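Local coordinates for polysaccharide deacetylase (Ammonifex degensii, PDB 4WCJ), which probably removes N-acetyl groups from poly-beta-1,6-N-acetyl-D-glucosamine as a zinc-dependent family 4 carbohydrate esterase, at residues L151-Y163 against L181-L193. Residues are numbered along the deposited sequence; the frame is centred on the assembly and turned at random.
Sequences LCVVGLHTYDLHY and LFAEDTARGTACL. With ZN (zinc ion), chain B.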
loop_
_atom_site.group_PDB
_atom_site.type_symbol
_atom_site.label_atom_id
_atom_site.label_comp_id
_atom_site.label_asym_id
_atom_site.label_seq_id
_atom_site.Cartn_x
_atom_site.Cartn_y
_atom_site.Cartn_z
ATOM N N LEU A 151 5.024 3.729 -13.401
ATOM C CA LEU A 151 3.710 3.468 -12.803
ATOM C C LEU A 151 3.805 3.037 -11.352
ATOM O O LEU A 151 2.865 3.241 -10.569
ATOM C CB LEU A 151 2.966 2.386 -13.589
ATOM C CG LEU A 151 2.487 2.734 -14.999
ATOM C CD1 LEU A 151 1.834 1.530 -15.633
ATOM C CD2 LEU A 151 1.526 3.908 -14.957
ATOM N N CYS A 152 4.922 2.404 -11.010
ATOM C CA CYS A 152 5.090 1.817 -9.681
ATOM C C CYS A 152 5.997 2.672 -8.812
ATOM O O CYS A 152 7.134 2.968 -9.184
ATOM C CB CYS A 152 5.673 0.400 -9.786
ATOM S SG CYS A 152 5.917 -0.446 -8.168
ATOM N N VAL A 153 5.488 3.057 -7.646
ATOM C CA VAL A 153 6.295 3.701 -6.617
ATOM C C VAL A 153 6.391 2.707 -5.459
ATOM O O VAL A 153 5.377 2.153 -5.038
ATOM C CB VAL A 153 5.680 5.032 -6.133
ATOM C CG1 VAL A 153 6.532 5.657 -5.015
ATOM C CG2 VAL A 153 5.532 6.007 -7.301
ATOM N N VAL A 154 7.603 2.447 -4.983
ATOM C CA VAL A 154 7.777 1.506 -3.885
ATOM C C VAL A 154 7.828 2.205 -2.518
ATOM O O VAL A 154 8.556 3.188 -2.332
ATOM C CB VAL A 154 9.058 0.672 -4.063
ATOM C CG1 VAL A 154 9.229 -0.309 -2.907
ATOM C CG2 VAL A 154 9.011 -0.072 -5.389
ATOM N N GLY A 155 7.055 1.666 -1.565
ATOM C CA GLY A 155 7.091 2.134 -0.191
ATOM C C GLY A 155 7.606 1.020 0.702
ATOM O O GLY A 155 7.850 -0.090 0.233
ATOM N N LEU A 156 7.787 1.320 1.986
ATOM C CA LEU A 156 8.335 0.336 2.922
ATOM C C LEU A 156 7.237 -0.295 3.796
ATOM O O LEU A 156 6.333 0.392 4.270
ATOM C CB LEU A 156 9.413 0.992 3.796
ATOM C CG LEU A 156 10.188 0.093 4.773
ATOM C CD1 LEU A 156 11.049 -0.933 4.047
ATOM C CD2 LEU A 156 11.043 0.939 5.718
ATOM N N HIS A 157 7.348 -1.606 3.996
ATOM C CA HIS A 157 6.400 -2.417 4.759
ATOM C C HIS A 157 7.224 -3.138 5.834
ATOM O O HIS A 157 7.120 -4.344 6.006
ATOM C CB HIS A 157 5.681 -3.402 3.818
ATOM C CG HIS A 157 4.375 -3.942 4.328
ATOM N ND1 HIS A 157 3.466 -3.185 5.037
ATOM C CD2 HIS A 157 3.806 -5.166 4.182
ATOM C CE1 HIS A 157 2.408 -3.921 5.324
ATOM N NE2 HIS A 157 2.587 -5.127 4.812
ATOM N N THR A 158 8.031 -2.353 6.556
ATOM C CA THR A 158 9.181 -2.806 7.372
ATOM C C THR A 158 10.261 -3.478 6.524
ATOM O O THR A 158 10.029 -3.836 5.363
ATOM C CB THR A 158 8.797 -3.791 8.538
ATOM O OG1 THR A 158 8.583 -5.118 8.031
ATOM C CG2 THR A 158 7.580 -3.309 9.298
ATOM N N TYR A 159 11.455 -3.617 7.102
ATOM C CA TYR A 159 12.503 -4.446 6.498
ATOM C C TYR A 159 12.237 -5.934 6.745
ATOM O O TYR A 159 12.162 -6.740 5.808
ATOM C CB TYR A 159 13.889 -4.076 7.048
ATOM C CG TYR A 159 15.010 -4.905 6.446
ATOM C CD1 TYR A 159 15.580 -4.556 5.229
ATOM C CD2 TYR A 159 15.491 -6.039 7.090
ATOM C CE1 TYR A 159 16.594 -5.314 4.672
ATOM C CE2 TYR A 159 16.510 -6.801 6.535
ATOM C CZ TYR A 159 17.050 -6.430 5.325
ATOM O OH TYR A 159 18.059 -7.181 4.765
ATOM N N ASP A 160 12.120 -6.307 8.012
ATOM C CA ASP A 160 11.810 -7.696 8.357
ATOM C C ASP A 160 11.158 -7.774 9.735
ATOM O O ASP A 160 11.662 -8.437 10.652
ATOM C CB ASP A 160 13.075 -8.557 8.297
ATOM C CG ASP A 160 12.785 -10.048 8.437
ATOM O OD1 ASP A 160 11.661 -10.486 8.098
ATOM O OD2 ASP A 160 13.690 -10.778 8.891
ATOM N N LEU A 161 10.023 -7.099 9.874
ATOM C CA LEU A 161 9.283 -7.103 11.130
ATOM C C LEU A 161 7.805 -7.406 10.894
ATOM O O LEU A 161 6.952 -7.026 11.688
ATOM C CB LEU A 161 9.442 -5.759 11.863
ATOM C CG LEU A 161 10.664 -5.610 12.768
ATOM C CD1 LEU A 161 10.621 -4.292 13.528
ATOM C CD2 LEU A 161 10.759 -6.773 13.751
ATOM N N HIS A 162 7.512 -8.105 9.801
ATOM C CA HIS A 162 6.141 -8.471 9.464
ATOM C C HIS A 162 5.749 -9.765 10.161
ATOM O O HIS A 162 5.448 -10.788 9.521
ATOM C CB HIS A 162 5.990 -8.613 7.954
ATOM C CG HIS A 162 4.585 -8.458 7.465
ATOM N ND1 HIS A 162 3.560 -9.287 7.861
ATOM C CD2 HIS A 162 4.044 -7.581 6.582
ATOM C CE1 HIS A 162 2.444 -8.924 7.251
ATOM N NE2 HIS A 162 2.707 -7.885 6.486
ATOM N N TYR A 163 5.757 -9.718 11.484
ATOM C CA TYR A 163 5.454 -10.881 12.292
ATOM C C TYR A 163 4.417 -10.540 13.350
ATOM O O TYR A 163 4.383 -9.414 13.870
ATOM C CB TYR A 163 6.727 -11.422 12.947
ATOM C CG TYR A 163 7.806 -11.798 11.957
ATOM C CD1 TYR A 163 7.795 -13.034 11.329
ATOM C CD2 TYR A 163 8.835 -10.916 11.652
ATOM C CE1 TYR A 163 8.780 -13.387 10.425
ATOM C CE2 TYR A 163 9.825 -11.257 10.739
ATOM C CZ TYR A 163 9.790 -12.497 10.130
ATOM O OH TYR A 163 10.769 -12.848 9.229
ATOM N N LEU A 181 14.032 -1.391 18.250
ATOM C CA LEU A 181 14.040 -2.374 17.173
ATOM C C LEU A 181 13.271 -1.866 15.962
ATOM O O LEU A 181 13.677 -2.091 14.816
ATOM C CB LEU A 181 13.449 -3.704 17.657
ATOM C CG LEU A 181 13.146 -4.761 16.585
ATOM C CD1 LEU A 181 14.425 -5.239 15.905
ATOM C CD2 LEU A 181 12.357 -5.942 17.153
ATOM N N PHE A 182 12.162 -1.176 16.214
ATOM C CA PHE A 182 11.354 -0.654 15.115
ATOM C C PHE A 182 12.083 0.453 14.369
ATOM O O PHE A 182 11.997 0.557 13.142
ATOM C CB PHE A 182 10.010 -0.129 15.618
ATOM C CG PHE A 182 9.150 0.446 14.530
ATOM C CD1 PHE A 182 8.443 -0.393 13.679
ATOM C CD2 PHE A 182 9.058 1.816 14.345
ATOM C CE1 PHE A 182 7.656 0.125 12.667
ATOM C CE2 PHE A 182 8.274 2.341 13.345
ATOM C CZ PHE A 182 7.572 1.493 12.493
ATOM N N ALA A 183 12.791 1.286 15.123
ATOM C CA ALA A 183 13.534 2.389 14.535
ATOM C C ALA A 183 14.667 1.856 13.665
ATOM O O ALA A 183 14.893 2.355 12.561
ATOM C CB ALA A 183 14.072 3.306 15.614
ATOM N N GLU A 184 15.368 0.840 14.164
ATOM C CA GLU A 184 16.525 0.293 13.463
ATOM C C GLU A 184 16.089 -0.424 12.189
ATOM O O GLU A 184 16.720 -0.287 11.137
ATOM C CB GLU A 184 17.309 -0.649 14.379
ATOM C CG GLU A 184 18.269 0.093 15.308
ATOM C CD GLU A 184 18.547 -0.645 16.606
ATOM O OE1 GLU A 184 17.865 -1.659 16.885
ATOM O OE2 GLU A 184 19.452 -0.200 17.352
ATOM N N ASP A 185 14.999 -1.172 12.295
ATOM C CA ASP A 185 14.440 -1.888 11.151
ATOM C C ASP A 185 13.990 -0.924 10.062
ATOM O O ASP A 185 14.232 -1.148 8.876
ATOM C CB ASP A 185 13.268 -2.752 11.609
ATOM C CG ASP A 185 12.631 -3.524 10.478
ATOM O OD1 ASP A 185 11.714 -2.972 9.836
ATOM O OD2 ASP A 185 13.034 -4.683 10.250
ATOM N N THR A 186 13.327 0.151 10.473
ATOM C CA THR A 186 12.858 1.167 9.531
ATOM C C THR A 186 14.018 1.840 8.816
ATOM O O THR A 186 13.960 2.056 7.606
ATOM C CB THR A 186 11.986 2.232 10.238
ATOM O OG1 THR A 186 10.891 1.582 10.896
ATOM C CG2 THR A 186 11.428 3.221 9.227
ATOM N N ALA A 187 15.080 2.154 9.550
ATOM C CA ALA A 187 16.251 2.789 8.948
ATOM C C ALA A 187 16.930 1.833 7.980
ATOM O O ALA A 187 17.423 2.244 6.934
ATOM C CB ALA A 187 17.232 3.246 10.017
ATOM N N ARG A 188 16.950 0.553 8.332
ATOM C CA ARG A 188 17.534 -0.454 7.457
ATOM C C ARG A 188 16.703 -0.561 6.186
ATOM O O ARG A 188 17.237 -0.642 5.075
ATOM C CB ARG A 188 17.629 -1.805 8.167
ATOM C CG ARG A 188 18.239 -2.917 7.317
ATOM C CD ARG A 188 18.384 -4.216 8.100
ATOM N NE ARG A 188 19.332 -5.137 7.471
ATOM C CZ ARG A 188 19.686 -6.312 7.984
ATOM N NH1 ARG A 188 19.169 -6.722 9.135
ATOM N NH2 ARG A 188 20.560 -7.078 7.347
ATOM N N GLY A 189 15.386 -0.545 6.356
ATOM C CA GLY A 189 14.475 -0.653 5.231
ATOM C C GLY A 189 14.678 0.507 4.268
ATOM O O GLY A 189 14.766 0.306 3.057
ATOM N N THR A 190 14.763 1.723 4.794
ATOM C CA THR A 190 14.909 2.877 3.902
ATOM C C THR A 190 16.259 2.846 3.186
ATOM O O THR A 190 16.347 3.159 1.990
ATOM C CB THR A 190 14.741 4.215 4.654
ATOM O OG1 THR A 190 15.765 4.361 5.647
ATOM C CG2 THR A 190 13.386 4.262 5.316
ATOM N N ALA A 191 17.303 2.452 3.912
ATOM C CA ALA A 191 18.649 2.378 3.343
ATOM C C ALA A 191 18.666 1.361 2.206
ATOM O O ALA A 191 19.251 1.600 1.144
ATOM C CB ALA A 191 19.667 1.996 4.403
ATOM N N CYS A 192 18.010 0.231 2.440
ATOM C CA CYS A 192 17.983 -0.852 1.475
ATOM C C CYS A 192 17.258 -0.440 0.193
ATOM O O CYS A 192 17.735 -0.714 -0.912
ATOM C CB CYS A 192 17.328 -2.090 2.089
ATOM S SG CYS A 192 17.290 -3.497 0.979
ATOM N N LEU A 193 16.118 0.230 0.334
ATOM C CA LEU A 193 15.365 0.691 -0.835
ATOM C C LEU A 193 16.151 1.755 -1.590
ATOM O O LEU A 193 16.099 1.827 -2.816
ATOM C CB LEU A 193 13.999 1.245 -0.419
ATOM C CG LEU A 193 12.987 0.202 0.032
ATOM C CD1 LEU A 193 11.688 0.871 0.469
ATOM C CD2 LEU A 193 12.748 -0.790 -1.080
HETATM ZN ZN ZN B . 1.542 -6.994 4.874
HETATM O O HOH W 1 0.193 -8.770 4.643
HETATM O O HOH W 2 -0.549 -6.079 4.553
#
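The ring of Tyr159 carries the extended side chain of Arg188 over one face: Arg188 CD stands 3.5 Å from the ring centroid in a CH-pi contact. The guanidinium continues across the rim, its plane only 8° from that of the ring. Near the ring plane, Asp185 OD2 and Cys192 SG lie at the edge. The contact belongs to the beta/alpha barrel of family 4 carbohydrate esterases, joining strand 152-156 and the loop that follows it to helix 179-197, whose residues 181-193 run nearly antiparallel to the strand (160°). Asp185, its CG anti to the backbone N (chi1 180°), reaches from the helix into the loop and grips two successive amides: Tyr159 N meets OD1 at 2.8 Å, out of the carboxylate plane, and Asp160 N binds the syn lone pair of OD2 at 2.9 Å. The grip is consistent with a second-shell role, since it falls between His157 and His162, which bind zinc with Asp99. An alanine in place of Tyr159 would probably leave the Arg188 chain without its flat support and free to swing. Leu161 and Asp185 pass in opposite directions, Leu161 CD1 lying 3.6 Å from Asp185 CB. Deeper in, both methyls of Leu156 rest on Gly189 CA, and Leu193 sets CD2 against Val154 CG1. Within the loop, Thr158 OG1 closes an ST motif, accepting from Leu161 N at 3.1 Å while donating to His157 O.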